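Local structure of uncharacterized protein Atu2452 (2R8B) at residues 64-69 against 92-97; 52-57 against 74-79; 48-53 against 128-133; 104-109 against 148-153; 141-146 against 163-168. The protein is of unknown function but, with its alpha/beta-hydrolase fold and kinship to dienelactone hydrolases, is probably a serine hydrolase. All blocks are in the same frame, centred on the assembly; numbering follows the deposited sequence.

In the fold
Contacts 1 and 5 are buried pairings of neighbouring parallel strands in one mixed sheet, and strand 64-68 bonds directly to strand 143-148, which connects them. Contact 2 lies at the surface and contact 3 is partly buried. Contact 3 uses the chain leading into edge strand 53-56 and contact 2 the strand itself; they share Phe52 and His53, and both lack hydrogen bonds between their segments, relying on aromatic rings and aliphatic carbon. Contact 4 is buried yet polar, with a sulfate ion held by arginine and asparagine beside the presumed nucleophile elbow. Backbone bonds thus dominate contacts 1 and 5, ring packing contacts 2 and 3, and side-chain polarity contact 4.

Contact 1: residues 64-69 against 92-97; sequences LFVLLH and LSPVGD
Val66 and Leu92 form the parallel bridge between strand 64-68 and strand 90-94, and backbone bonds flank it. Leu92 N donates to Phe65 O at 2.9 Å, and Leu92 O receives Leu67 N at 3.1 Å. The same Leu92 O also takes a CA-H...O contact from Val66 CA at 3.3 Å. A further bond, from His69 ND1 to Pro94 O, is weak; it meets the imidazole at its edge, just beyond the end of strand 64-68.

Apolar packing fills in around this ladder. Leu92 CG stands anti to the backbone N (chi1 -168°), and the forked end beyond it serves two partners: CD2 lies 3.8 Å from Val66 CG2, the two side chains side by side and pointing the same way, while CD1 reaches Leu64 CD2 at 4.1 Å. Farther along, Leu68 CD2 approaches the proline ring at Pro94 CG, 3.7 Å away. Helix 117-138 covers the face bearing Val66 and Leu92, through Ile131 and Phe130.

With helix 75-85 as the connection, the two strands make a beta-alpha-beta crossover, the repeating unit of the alpha/beta-hydrolase sheet.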
# COMPACT_ATOMS: atom_id res chain seq x y z
N LEU A 64 -7.52 -10.92 0.93
CA LEU A 64 -6.15 -10.94 0.46
C LEU A 64 -5.48 -9.72 1.08
O LEU A 64 -5.83 -8.57 0.76
CB LEU A 64 -6.10 -10.78 -1.06
CG LEU A 64 -5.12 -11.59 -1.91
CD1 LEU A 64 -4.44 -10.68 -2.85
CD2 LEU A 64 -4.08 -12.36 -1.10
N PHE A 65 -4.54 -9.94 1.99
CA PHE A 65 -3.91 -8.82 2.62
C PHE A 65 -2.52 -8.69 2.03
O PHE A 65 -1.66 -9.53 2.27
CB PHE A 65 -3.80 -9.04 4.11
CG PHE A 65 -3.58 -7.80 4.88
CD1 PHE A 65 -3.31 -6.61 4.25
CD2 PHE A 65 -3.65 -7.81 6.25
CE1 PHE A 65 -3.12 -5.45 4.97
CE2 PHE A 65 -3.46 -6.65 6.98
CZ PHE A 65 -3.20 -5.48 6.35
N VAL A 66 -2.28 -7.65 1.24
CA VAL A 66 -0.94 -7.44 0.70
C VAL A 66 -0.29 -6.27 1.43
O VAL A 66 -0.94 -5.26 1.68
CB VAL A 66 -0.93 -7.32 -0.85
CG1 VAL A 66 -2.02 -6.42 -1.33
CG2 VAL A 66 0.41 -6.85 -1.35
N LEU A 67 0.98 -6.45 1.84
CA LEU A 67 1.69 -5.45 2.64
C LEU A 67 3.02 -5.18 2.02
O LEU A 67 3.76 -6.10 1.69
CB LEU A 67 1.93 -5.90 4.07
CG LEU A 67 0.79 -6.50 4.90
CD1 LEU A 67 0.84 -8.00 4.76
CD2 LEU A 67 0.96 -6.08 6.35
N LEU A 68 3.34 -3.90 1.91
CA LEU A 68 4.44 -3.43 1.13
C LEU A 68 5.41 -2.57 1.97
O LEU A 68 5.07 -1.48 2.40
CB LEU A 68 3.82 -2.64 -0.02
CG LEU A 68 2.78 -3.47 -0.76
CD1 LEU A 68 1.95 -2.64 -1.71
CD2 LEU A 68 3.49 -4.53 -1.52
N HIS A 69 6.62 -3.09 2.18
CA HIS A 69 7.61 -2.48 3.05
C HIS A 69 8.07 -1.11 2.54
O HIS A 69 7.85 -0.79 1.38
CB HIS A 69 8.84 -3.38 3.14
CG HIS A 69 9.53 -3.58 1.83
ND1 HIS A 69 9.35 -4.71 1.05
CD2 HIS A 69 10.39 -2.79 1.14
CE1 HIS A 69 10.07 -4.60 -0.05
NE2 HIS A 69 10.71 -3.44 -0.02
N LEU A 92 0.10 -11.78 2.20
CA LEU A 92 1.02 -11.77 1.12
C LEU A 92 2.01 -10.61 1.26
O LEU A 92 1.63 -9.46 1.38
CB LEU A 92 0.15 -11.68 -0.11
CG LEU A 92 0.85 -11.95 -1.40
CD1 LEU A 92 -0.17 -12.50 -2.33
CD2 LEU A 92 1.33 -10.54 -1.82
N SER A 93 3.30 -10.91 1.30
CA SER A 93 4.26 -9.84 1.58
C SER A 93 5.55 -9.96 0.75
O SER A 93 6.43 -10.77 1.07
CB SER A 93 4.54 -9.76 3.08
OG SER A 93 5.81 -9.21 3.32
N PRO A 94 5.63 -9.17 -0.33
CA PRO A 94 6.73 -9.23 -1.27
C PRO A 94 7.87 -8.32 -0.89
O PRO A 94 7.64 -7.26 -0.23
CB PRO A 94 6.10 -8.72 -2.57
CG PRO A 94 4.88 -7.92 -2.13
CD PRO A 94 4.65 -8.14 -0.69
N VAL A 95 9.07 -8.70 -1.30
CA VAL A 95 10.23 -7.79 -1.29
C VAL A 95 10.24 -7.07 -2.64
O VAL A 95 10.02 -7.71 -3.66
CB VAL A 95 11.57 -8.55 -1.08
CG1 VAL A 95 11.79 -9.61 -2.20
CG2 VAL A 95 12.76 -7.57 -0.93
N GLY A 96 10.45 -5.76 -2.63
CA GLY A 96 10.53 -5.00 -3.88
C GLY A 96 11.63 -5.44 -4.85
O GLY A 96 12.60 -6.09 -4.47
N ASP A 97 11.48 -5.08 -6.11
CA ASP A 97 12.33 -5.61 -7.16
C ASP A 97 13.38 -4.64 -7.64
O ASP A 97 14.06 -4.92 -8.62
CB ASP A 97 11.48 -6.06 -8.34
CG ASP A 97 10.58 -4.97 -8.88
OD1 ASP A 97 9.87 -5.23 -9.88
OD2 ASP A 97 10.57 -3.85 -8.31

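Contact 2: residues 52-57 against 74-79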
# COMPACT_ATOMS: atom_id res chain seq x y z
N PHE A 52 9.34 -12.16 -5.43
CA PHE A 52 9.72 -12.97 -4.30
C PHE A 52 8.91 -12.48 -3.12
O PHE A 52 8.76 -11.29 -2.94
CB PHE A 52 11.20 -12.82 -3.99
CG PHE A 52 11.69 -13.79 -2.96
CD1 PHE A 52 11.98 -15.13 -3.32
CD2 PHE A 52 11.78 -13.41 -1.61
CE1 PHE A 52 12.39 -16.06 -2.37
CE2 PHE A 52 12.20 -14.35 -0.64
CZ PHE A 52 12.51 -15.67 -1.02
N HIS A 53 8.37 -13.37 -2.32
CA HIS A 53 7.51 -12.88 -1.24
C HIS A 53 7.33 -13.91 -0.14
O HIS A 53 7.52 -15.09 -0.37
CB HIS A 53 6.15 -12.46 -1.81
CG HIS A 53 5.36 -13.58 -2.43
ND1 HIS A 53 5.57 -14.00 -3.73
CD2 HIS A 53 4.34 -14.33 -1.95
CE1 HIS A 53 4.72 -14.98 -4.01
NE2 HIS A 53 3.97 -15.20 -2.95
N LYS A 54 6.97 -13.46 1.06
CA LYS A 54 6.38 -14.37 2.03
C LYS A 54 4.86 -14.56 1.75
O LYS A 54 4.20 -13.65 1.21
CB LYS A 54 6.60 -13.86 3.45
CG LYS A 54 7.95 -14.20 4.03
CD LYS A 54 7.83 -14.90 5.41
CE LYS A 54 9.21 -15.25 5.98
NZ LYS A 54 9.73 -16.51 5.39
N SER A 55 4.31 -15.73 2.11
CA SER A 55 2.85 -15.93 2.09
C SER A 55 2.31 -16.79 3.23
O SER A 55 2.97 -17.72 3.69
CB SER A 55 2.38 -16.48 0.75
OG SER A 55 3.15 -17.61 0.37
N ARG A 56 1.08 -16.51 3.65
CA ARG A 56 0.38 -17.35 4.63
C ARG A 56 -1.03 -17.56 4.10
O ARG A 56 -1.83 -16.62 4.07
CB ARG A 56 0.36 -16.65 6.00
CG ARG A 56 0.14 -17.52 7.19
CD ARG A 56 -1.28 -17.47 7.70
NE ARG A 56 -1.63 -16.17 8.26
CZ ARG A 56 -2.82 -15.88 8.80
NH1 ARG A 56 -3.76 -16.85 8.87
NH2 ARG A 56 -3.08 -14.64 9.26
N ALA A 57 -1.29 -18.77 3.60
CA ALA A 57 -2.58 -19.15 3.02
C ALA A 57 -3.71 -18.94 4.02
O ALA A 57 -3.67 -19.46 5.13
CB ALA A 57 -2.57 -20.61 2.54
N ASP A 74 11.99 -5.24 3.77
CA ASP A 74 11.82 -6.44 2.95
C ASP A 74 10.53 -7.21 3.30
O ASP A 74 9.61 -6.62 3.90
CB ASP A 74 13.06 -7.35 3.04
CG ASP A 74 13.09 -8.21 4.32
OD1 ASP A 74 14.20 -8.66 4.70
OD2 ASP A 74 12.03 -8.46 4.93
N GLU A 75 10.46 -8.50 2.93
CA GLU A 75 9.24 -9.30 3.07
C GLU A 75 8.88 -9.64 4.52
O GLU A 75 7.72 -9.97 4.81
CB GLU A 75 9.32 -10.61 2.30
CG GLU A 75 10.39 -10.64 1.27
CD GLU A 75 11.68 -11.15 1.83
OE1 GLU A 75 11.65 -12.13 2.60
OE2 GLU A 75 12.72 -10.56 1.51
N ASN A 76 9.85 -9.57 5.42
CA ASN A 76 9.56 -9.80 6.83
C ASN A 76 9.18 -8.58 7.65
O ASN A 76 8.64 -8.76 8.75
CB ASN A 76 10.67 -10.54 7.55
CG ASN A 76 10.79 -11.94 7.08
OD1 ASN A 76 9.86 -12.74 7.24
ND2 ASN A 76 11.92 -12.25 6.46
N GLN A 77 9.48 -7.38 7.15
CA GLN A 77 9.03 -6.15 7.81
C GLN A 77 7.59 -6.29 8.26
O GLN A 77 7.31 -6.33 9.47
CB GLN A 77 9.15 -4.92 6.91
CG GLN A 77 10.47 -4.19 7.08
CD GLN A 77 10.31 -2.67 7.05
OE1 GLN A 77 9.47 -2.10 6.32
NE2 GLN A 77 11.12 -2.01 7.86
N PHE A 78 6.68 -6.43 7.29
CA PHE A 78 5.27 -6.37 7.62
C PHE A 78 4.46 -7.67 7.77
O PHE A 78 3.28 -7.61 8.15
CB PHE A 78 4.58 -5.39 6.69
CG PHE A 78 4.86 -3.98 7.03
CD1 PHE A 78 4.10 -3.33 7.99
CD2 PHE A 78 5.91 -3.29 6.42
CE1 PHE A 78 4.36 -2.00 8.32
CE2 PHE A 78 6.19 -1.95 6.75
CZ PHE A 78 5.41 -1.32 7.71
N PHE A 79 5.08 -8.82 7.49
CA PHE A 79 4.39 -10.11 7.50
C PHE A 79 3.64 -10.41 8.80
O PHE A 79 2.43 -10.55 8.74
CB PHE A 79 5.35 -11.27 7.14
CG PHE A 79 4.64 -12.58 6.81
CD1 PHE A 79 3.93 -12.73 5.63
CD2 PHE A 79 4.75 -13.68 7.68
CE1 PHE A 79 3.31 -13.91 5.31
CE2 PHE A 79 4.15 -14.89 7.37
CZ PHE A 79 3.42 -15.01 6.18
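The side chains of Lys54 and Phe79 cross at about a right angle. Lys54 CB sits over one face of the Phe79 ring, 4.0 Å from the centroid and offset toward the rim, a CH-pi contact. CG, set beside the backbone N (chi1 -83°), passes Glu75 CB at 4.2 Å. CD lies 4.0 Å from Phe79 CD2 while drawing near the Asn76 amide, which the end of the chain passes obliquely. NZ remains 5.5 Å from Glu75 OE1, too far for a salt bridge. Beyond the lysine, Arg56 CB touches Phe79 CZ at 3.5 Å, and the arginine's guanidinium turns away to bond Pro87 O. Toward the start of the segment, the Phe52 ring meets Glu75 OE1 at its edge, with carboxylate and ring planes 87° apart. Edge strand 53-56 and the start of helix 75-85 are therefore joined by aliphatic and aromatic carbon, and the lysine and glutamate charges probably contribute only a diffuse attraction at this surface.

Contact 3: residues 48-53 against 128-133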
# COMPACT_ATOMS: atom_id res chain seq x y z
N LYS A 48 1.74 -15.29 -10.31
CA LYS A 48 1.55 -14.97 -8.88
C LYS A 48 2.85 -15.04 -8.08
O LYS A 48 2.93 -14.56 -6.95
CB LYS A 48 0.61 -15.99 -8.28
CG LYS A 48 0.88 -17.41 -8.75
CD LYS A 48 0.88 -18.35 -7.58
CE LYS A 48 1.05 -19.78 -8.03
NZ LYS A 48 1.18 -20.61 -6.82
N ASP A 49 3.85 -15.69 -8.64
CA ASP A 49 5.19 -15.73 -8.08
C ASP A 49 6.06 -14.60 -8.60
O ASP A 49 7.29 -14.71 -8.53
CB ASP A 49 5.85 -17.03 -8.49
CG ASP A 49 5.18 -18.22 -7.89
OD1 ASP A 49 4.62 -18.01 -6.79
OD2 ASP A 49 5.20 -19.32 -8.52
N SER A 50 5.46 -13.54 -9.15
CA SER A 50 6.25 -12.57 -9.92
C SER A 50 7.20 -11.75 -9.05
O SER A 50 8.25 -11.33 -9.50
CB SER A 50 5.39 -11.72 -10.90
OG SER A 50 4.52 -10.78 -10.26
N TYR A 51 6.84 -11.54 -7.79
CA TYR A 51 7.77 -11.01 -6.82
C TYR A 51 8.12 -12.18 -5.93
O TYR A 51 7.29 -13.09 -5.71
CB TYR A 51 7.13 -9.93 -5.94
CG TYR A 51 6.74 -8.63 -6.64
CD1 TYR A 51 7.66 -7.59 -6.81
CD2 TYR A 51 5.43 -8.43 -7.08
CE1 TYR A 51 7.29 -6.40 -7.43
CE2 TYR A 51 5.06 -7.26 -7.70
CZ TYR A 51 5.99 -6.24 -7.87
OH TYR A 51 5.58 -5.08 -8.50
N PHE A 52 9.34 -12.16 -5.43
CA PHE A 52 9.72 -12.97 -4.30
C PHE A 52 8.91 -12.48 -3.12
O PHE A 52 8.76 -11.29 -2.94
CB PHE A 52 11.20 -12.82 -3.99
CG PHE A 52 11.69 -13.79 -2.96
CD1 PHE A 52 11.98 -15.13 -3.32
CD2 PHE A 52 11.78 -13.41 -1.61
CE1 PHE A 52 12.39 -16.06 -2.37
CE2 PHE A 52 12.20 -14.35 -0.64
CZ PHE A 52 12.51 -15.67 -1.02
N HIS A 53 8.37 -13.37 -2.32
CA HIS A 53 7.51 -12.88 -1.24
C HIS A 53 7.33 -13.91 -0.14
O HIS A 53 7.52 -15.09 -0.37
CB HIS A 53 6.15 -12.46 -1.81
CG HIS A 53 5.36 -13.58 -2.43
ND1 HIS A 53 5.57 -14.00 -3.73
CD2 HIS A 53 4.34 -14.33 -1.95
CE1 HIS A 53 4.72 -14.98 -4.01
NE2 HIS A 53 3.97 -15.20 -2.95
N ALA A 128 -0.45 -5.01 -9.70
CA ALA A 128 -1.82 -5.33 -10.04
C ALA A 128 -1.94 -6.82 -10.41
O ALA A 128 -2.75 -7.54 -9.83
CB ALA A 128 -2.28 -4.48 -11.18
N ASP A 129 -1.11 -7.27 -11.35
CA ASP A 129 -1.19 -8.63 -11.86
C ASP A 129 -0.97 -9.66 -10.77
O ASP A 129 -1.75 -10.62 -10.64
CB ASP A 129 -0.19 -8.82 -12.98
CG ASP A 129 -0.64 -8.15 -14.25
OD1 ASP A 129 -1.88 -7.99 -14.38
OD2 ASP A 129 0.21 -7.79 -15.11
N PHE A 130 0.11 -9.43 -10.01
CA PHE A 130 0.53 -10.20 -8.88
C PHE A 130 -0.65 -10.33 -7.93
O PHE A 130 -1.07 -11.42 -7.60
CB PHE A 130 1.70 -9.46 -8.23
CG PHE A 130 2.25 -10.11 -7.00
CD1 PHE A 130 3.10 -11.21 -7.08
CD2 PHE A 130 2.01 -9.57 -5.75
CE1 PHE A 130 3.65 -11.80 -5.94
CE2 PHE A 130 2.57 -10.15 -4.61
CZ PHE A 130 3.37 -11.27 -4.71
N ILE A 131 -1.24 -9.21 -7.54
CA ILE A 131 -2.43 -9.27 -6.69
C ILE A 131 -3.61 -10.06 -7.32
O ILE A 131 -4.06 -11.02 -6.72
CB ILE A 131 -2.81 -7.85 -6.16
CG1 ILE A 131 -1.75 -7.36 -5.17
CG2 ILE A 131 -4.18 -7.87 -5.46
CD1 ILE A 131 -1.68 -5.88 -5.02
N LYS A 132 -4.09 -9.70 -8.51
CA LYS A 132 -5.14 -10.48 -9.21
C LYS A 132 -4.85 -12.00 -9.27
O LYS A 132 -5.77 -12.84 -9.15
CB LYS A 132 -5.36 -9.98 -10.64
CG LYS A 132 -6.07 -8.62 -10.78
CD LYS A 132 -5.46 -7.79 -11.92
CE LYS A 132 -6.31 -6.57 -12.31
NZ LYS A 132 -7.37 -6.97 -13.30
N ALA A 133 -3.58 -12.32 -9.51
CA ALA A 133 -3.15 -13.71 -9.73
C ALA A 133 -3.22 -14.49 -8.42
O ALA A 133 -3.60 -15.65 -8.42
CB ALA A 133 -1.75 -13.77 -10.37
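Tyr51 and His53 close around Phe130, and a side-chain hydrogen bond sets one of their rings: His53 ND1 donates to Tyr51 O at 2.8 Å with a nearly straight N-H...O angle of 169°. The acceptor lies in the imidazole plane, although the donor stands above the carbonyl plane. Held this way, His53 presents a ring face to Phe130 CZ, 3.6 Å from His53 ND1. Phe130 thus offers its edge to the histidine, with planes nearly perpendicular, and its own face to the edge of Tyr51, with planes at 87°. These two T-shaped pairs make an aromatic cluster that packs the segment leading into edge strand 53-56 of the alpha/beta-hydrolase sheet against helix 117-138. Phe130 enters the cluster with CG anti to the backbone N (chi1 179°). In the tyrosine pair, Tyr51 CD2 touches Phe130 CG at 3.6 Å, offset from the ring centre. Ser50 OG flanks the same ring obliquely, 3.5 Å from Phe130 CD1. Three residues on, Ala133 CB packs against Lys48 CB at 3.9 Å.

Contact 4: residues 104-109 against 148-153. With SO4 (sulfate ion), chain C.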
# COMPACT_ATOMS: atom_id res chain seq x y z
N ALA A 104 16.27 -2.27 -0.86
CA ALA A 104 15.23 -2.68 -1.79
C ALA A 104 14.02 -1.73 -1.79
O ALA A 104 13.62 -1.22 -0.72
CB ALA A 104 14.81 -4.09 -1.49
N ARG A 105 13.46 -1.47 -2.97
CA ARG A 105 12.24 -0.65 -3.12
C ARG A 105 11.40 -1.17 -4.24
O ARG A 105 11.84 -2.07 -4.97
CB ARG A 105 12.52 0.85 -3.32
CG ARG A 105 13.84 1.20 -4.00
CD ARG A 105 14.20 2.67 -3.91
NE ARG A 105 13.19 3.46 -4.59
CZ ARG A 105 12.40 4.37 -4.00
NH1 ARG A 105 11.48 5.02 -4.72
NH2 ARG A 105 12.55 4.65 -2.70
N PHE A 106 10.19 -0.62 -4.37
CA PHE A 106 9.25 -1.07 -5.37
C PHE A 106 9.25 -0.37 -6.74
O PHE A 106 8.47 -0.78 -7.63
CB PHE A 106 7.84 -1.04 -4.81
CG PHE A 106 7.58 -2.12 -3.84
CD1 PHE A 106 7.64 -1.88 -2.47
CD2 PHE A 106 7.30 -3.42 -4.29
CE1 PHE A 106 7.43 -2.91 -1.53
CE2 PHE A 106 7.08 -4.45 -3.39
CZ PHE A 106 7.14 -4.19 -2.00
N PHE A 107 10.07 0.67 -6.93
CA PHE A 107 10.19 1.39 -8.22
C PHE A 107 11.29 2.41 -8.12
O PHE A 107 11.66 2.81 -7.03
CB PHE A 107 8.90 2.08 -8.66
CG PHE A 107 8.45 3.17 -7.73
CD1 PHE A 107 7.74 2.85 -6.57
CD2 PHE A 107 8.72 4.49 -8.01
CE1 PHE A 107 7.31 3.81 -5.69
CE2 PHE A 107 8.32 5.47 -7.14
CZ PHE A 107 7.59 5.11 -5.96
N ARG A 108 11.78 2.89 -9.24
CA ARG A 108 13.00 3.68 -9.24
C ARG A 108 12.81 5.18 -9.10
O ARG A 108 12.00 5.78 -9.78
CB ARG A 108 13.84 3.39 -10.48
CG ARG A 108 15.24 3.97 -10.41
CD ARG A 108 16.05 3.75 -11.68
NE ARG A 108 15.71 4.69 -12.73
CZ ARG A 108 16.43 5.76 -13.03
NH1 ARG A 108 16.05 6.56 -14.01
NH2 ARG A 108 17.53 6.02 -12.35
N ARG A 109 13.63 5.77 -8.24
CA ARG A 109 13.82 7.23 -8.25
C ARG A 109 15.14 7.48 -8.95
O ARG A 109 16.10 6.72 -8.81
CB ARG A 109 13.99 7.85 -6.86
CG ARG A 109 13.63 7.05 -5.70
CD ARG A 109 14.64 7.31 -4.60
NE ARG A 109 13.96 7.77 -3.39
CZ ARG A 109 14.33 7.50 -2.14
NH1 ARG A 109 15.40 6.74 -1.88
NH2 ARG A 109 13.58 8.01 -1.15
N PHE A 148 3.97 1.31 3.74
CA PHE A 148 4.67 2.37 4.47
C PHE A 148 5.59 3.08 3.51
O PHE A 148 6.45 2.41 2.89
CB PHE A 148 5.54 1.76 5.57
CG PHE A 148 6.42 2.76 6.23
CD1 PHE A 148 5.87 3.87 6.88
CD2 PHE A 148 7.81 2.59 6.21
CE1 PHE A 148 6.69 4.81 7.50
CE2 PHE A 148 8.64 3.54 6.82
CZ PHE A 148 8.08 4.66 7.47
N SER A 149 5.41 4.40 3.37
CA SER A 149 6.33 5.25 2.61
C SER A 149 6.39 4.73 1.15
O SER A 149 5.36 4.76 0.46
CB SER A 149 7.70 5.22 3.28
OG SER A 149 8.47 6.37 3.00
N ASN A 150 7.56 4.22 0.71
CA ASN A 150 7.71 3.72 -0.67
C ASN A 150 6.68 2.68 -1.06
O ASN A 150 6.30 2.60 -2.24
CB ASN A 150 9.08 3.12 -0.91
CG ASN A 150 9.22 2.45 -2.29
OD1 ASN A 150 9.30 1.21 -2.40
ND2 ASN A 150 9.24 3.27 -3.34
N GLY A 151 6.26 1.88 -0.08
CA GLY A 151 5.24 0.89 -0.26
C GLY A 151 3.84 1.50 -0.31
O GLY A 151 2.99 0.99 -1.05
N ALA A 152 3.57 2.56 0.48
CA ALA A 152 2.27 3.21 0.35
C ALA A 152 2.18 3.88 -1.02
O ALA A 152 1.08 4.12 -1.56
CB ALA A 152 2.07 4.20 1.43
N ASN A 153 3.35 4.18 -1.58
CA ASN A 153 3.40 4.94 -2.83
C ASN A 153 3.04 4.08 -4.02
O ASN A 153 2.27 4.53 -4.89
CB ASN A 153 4.76 5.63 -2.98
CG ASN A 153 5.00 6.66 -1.87
OD1 ASN A 153 4.05 7.13 -1.24
ND2 ASN A 153 6.24 6.98 -1.61
S SO4 C . 9.51 6.79 -2.54
O1 SO4 C . 8.25 6.15 -2.93
O2 SO4 C . 10.34 5.78 -1.88
O3 SO4 C . 10.20 7.19 -3.76
O4 SO4 C . 9.31 7.92 -1.61
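Asn150 and Arg105 meet in a buried polar contact where the end of strand 103-105 and the residues after it come up to the start of helix 150-161. This helix begins at the presumed nucleophile elbow (GxSxG) of the alpha/beta-hydrolase fold, which carries Ser149, the probable nucleophile, weakly hydrogen-bonded to His230. Asn150 CG stands anti to the backbone N (chi1 174°), carrying the amide toward Phe106 N and the sulfate. The bond from Phe106 N to Asn150 OD1 is 2.8 Å long, in the amide plane and on a lone pair. With OD1 so engaged, Asn150 ND2 lies over one face of the Arg105 guanidinium and donates to sulfate O1 at 3.1 Å. Arg105 holds the sulfate with two N-H groups, NH1 to O3 at 2.7 Å and NH2 to O2 at 2.6 Å, while its NE bonds back to Phe107 O. An anion, probably from the crystallisation liquor, thus occupies a site lined by donors, consistent with a pocket for a polar or negatively charged group. The Phe107 ring borders it, CZ lying 3.3 Å from sulfate O1.

Contact 5: residues 141-146 against 163-168; sequences GPVIGL and PELFDA
Val143 O receives two backbone N-H groups from the other segment: Asp167 N at 2.9 Å and Ala168 N in a weak bond at 3.3 Å. Gly145 N then donates to Ala168 O at 3.1 Å, and Ile144 CA adds a CA-H...O contact to that oxygen. The carboxylate of Asp167 turns back to the strand, where OD2 accepts a weak bond from Val143 N; its stronger partner is Lys186, in a salt bridge. This pattern starts the parallel pairing of strand 143-148 with strand 168-172, which helix 150-161 links into a beta-alpha-beta crossover of the alpha/beta-hydrolase sheet. Around the bonds, Val143 CG2, standing between the backbone N and the carbonyl carbon, lies over one face of the Phe166 ring, 4.1 Å from its centroid and 19° off the normal, in a CH-pi contact. The same methyl packs on Leu165 CG at 4.1 Å. The ring's edge turns toward the backbone, putting Phe166 CE2 3.3 Å from Gly145 N. Beside the bridge, Ile144 CG2 touches Ala168 CB at 4.0 Å.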
# COMPACT_ATOMS: atom_id res chain seq x y z
N GLY A 141 -11.15 -13.17 -1.06
CA GLY A 141 -12.27 -12.23 -1.25
C GLY A 141 -11.85 -10.78 -1.36
O GLY A 141 -11.32 -10.38 -2.39
N PRO A 142 -12.11 -9.96 -0.33
CA PRO A 142 -11.70 -8.53 -0.42
C PRO A 142 -10.19 -8.37 -0.60
O PRO A 142 -9.44 -9.19 -0.07
CB PRO A 142 -12.15 -7.97 0.93
CG PRO A 142 -13.30 -8.88 1.34
CD PRO A 142 -12.81 -10.23 0.93
N VAL A 143 -9.72 -7.36 -1.35
CA VAL A 143 -8.28 -7.09 -1.29
C VAL A 143 -8.00 -5.89 -0.43
O VAL A 143 -8.63 -4.83 -0.55
CB VAL A 143 -7.52 -7.02 -2.65
CG1 VAL A 143 -7.75 -8.25 -3.49
CG2 VAL A 143 -8.00 -5.92 -3.39
N ILE A 144 -7.06 -6.09 0.46
CA ILE A 144 -6.69 -5.06 1.40
C ILE A 144 -5.21 -4.90 1.26
O ILE A 144 -4.50 -5.88 1.04
CB ILE A 144 -7.03 -5.48 2.82
CG1 ILE A 144 -8.52 -5.80 2.88
CG2 ILE A 144 -6.65 -4.39 3.79
CD1 ILE A 144 -9.03 -5.97 4.25
N GLY A 145 -4.74 -3.67 1.39
CA GLY A 145 -3.33 -3.39 1.29
C GLY A 145 -2.96 -2.42 2.36
O GLY A 145 -3.78 -1.62 2.87
N LEU A 146 -1.70 -2.50 2.71
CA LEU A 146 -1.10 -1.63 3.67
C LEU A 146 0.32 -1.39 3.21
O LEU A 146 1.02 -2.33 2.86
CB LEU A 146 -1.13 -2.27 5.06
CG LEU A 146 -0.37 -1.43 6.08
CD1 LEU A 146 -0.97 -1.61 7.46
CD2 LEU A 146 1.11 -1.80 6.06
N PRO A 163 -8.69 1.63 -10.13
CA PRO A 163 -9.41 2.14 -8.98
C PRO A 163 -10.36 1.07 -8.38
O PRO A 163 -10.78 1.19 -7.23
CB PRO A 163 -10.15 3.37 -9.55
CG PRO A 163 -10.23 3.12 -11.03
CD PRO A 163 -8.98 2.38 -11.37
N GLU A 164 -10.65 0.01 -9.13
CA GLU A 164 -11.64 -0.94 -8.70
C GLU A 164 -11.08 -2.23 -8.12
O GLU A 164 -11.84 -3.16 -7.77
CB GLU A 164 -12.67 -1.17 -9.82
CG GLU A 164 -13.77 -0.12 -9.74
CD GLU A 164 -15.02 -0.38 -10.63
OE1 GLU A 164 -15.27 -1.56 -11.00
OE2 GLU A 164 -15.77 0.59 -10.93
N LEU A 165 -9.77 -2.31 -7.98
CA LEU A 165 -9.17 -3.50 -7.37
C LEU A 165 -9.30 -3.58 -5.83
O LEU A 165 -9.79 -4.55 -5.32
CB LEU A 165 -7.73 -3.69 -7.84
CG LEU A 165 -7.01 -4.87 -7.23
CD1 LEU A 165 -7.66 -6.18 -7.63
CD2 LEU A 165 -5.54 -4.85 -7.64
N PHE A 166 -8.91 -2.56 -5.10
CA PHE A 166 -8.91 -2.58 -3.64
C PHE A 166 -10.20 -2.22 -2.95
O PHE A 166 -10.89 -1.28 -3.34
CB PHE A 166 -7.82 -1.67 -3.11
CG PHE A 166 -6.47 -2.32 -3.08
CD1 PHE A 166 -5.68 -2.38 -4.24
CD2 PHE A 166 -5.99 -2.91 -1.90
CE1 PHE A 166 -4.42 -3.00 -4.22
CE2 PHE A 166 -4.75 -3.55 -1.89
CZ PHE A 166 -3.96 -3.60 -3.05
N ASP A 167 -10.44 -2.93 -1.85
CA ASP A 167 -11.54 -2.64 -0.98
C ASP A 167 -11.11 -1.75 0.15
O ASP A 167 -11.85 -0.87 0.55
CB ASP A 167 -12.08 -3.94 -0.38
CG ASP A 167 -12.93 -4.69 -1.37
OD1 ASP A 167 -14.18 -4.54 -1.26
OD2 ASP A 167 -12.35 -5.37 -2.28
N ALA A 168 -9.93 -2.02 0.70
CA ALA A 168 -9.40 -1.18 1.76
C ALA A 168 -7.92 -0.95 1.58
O ALA A 168 -7.20 -1.83 1.10
CB ALA A 168 -9.64 -1.80 3.07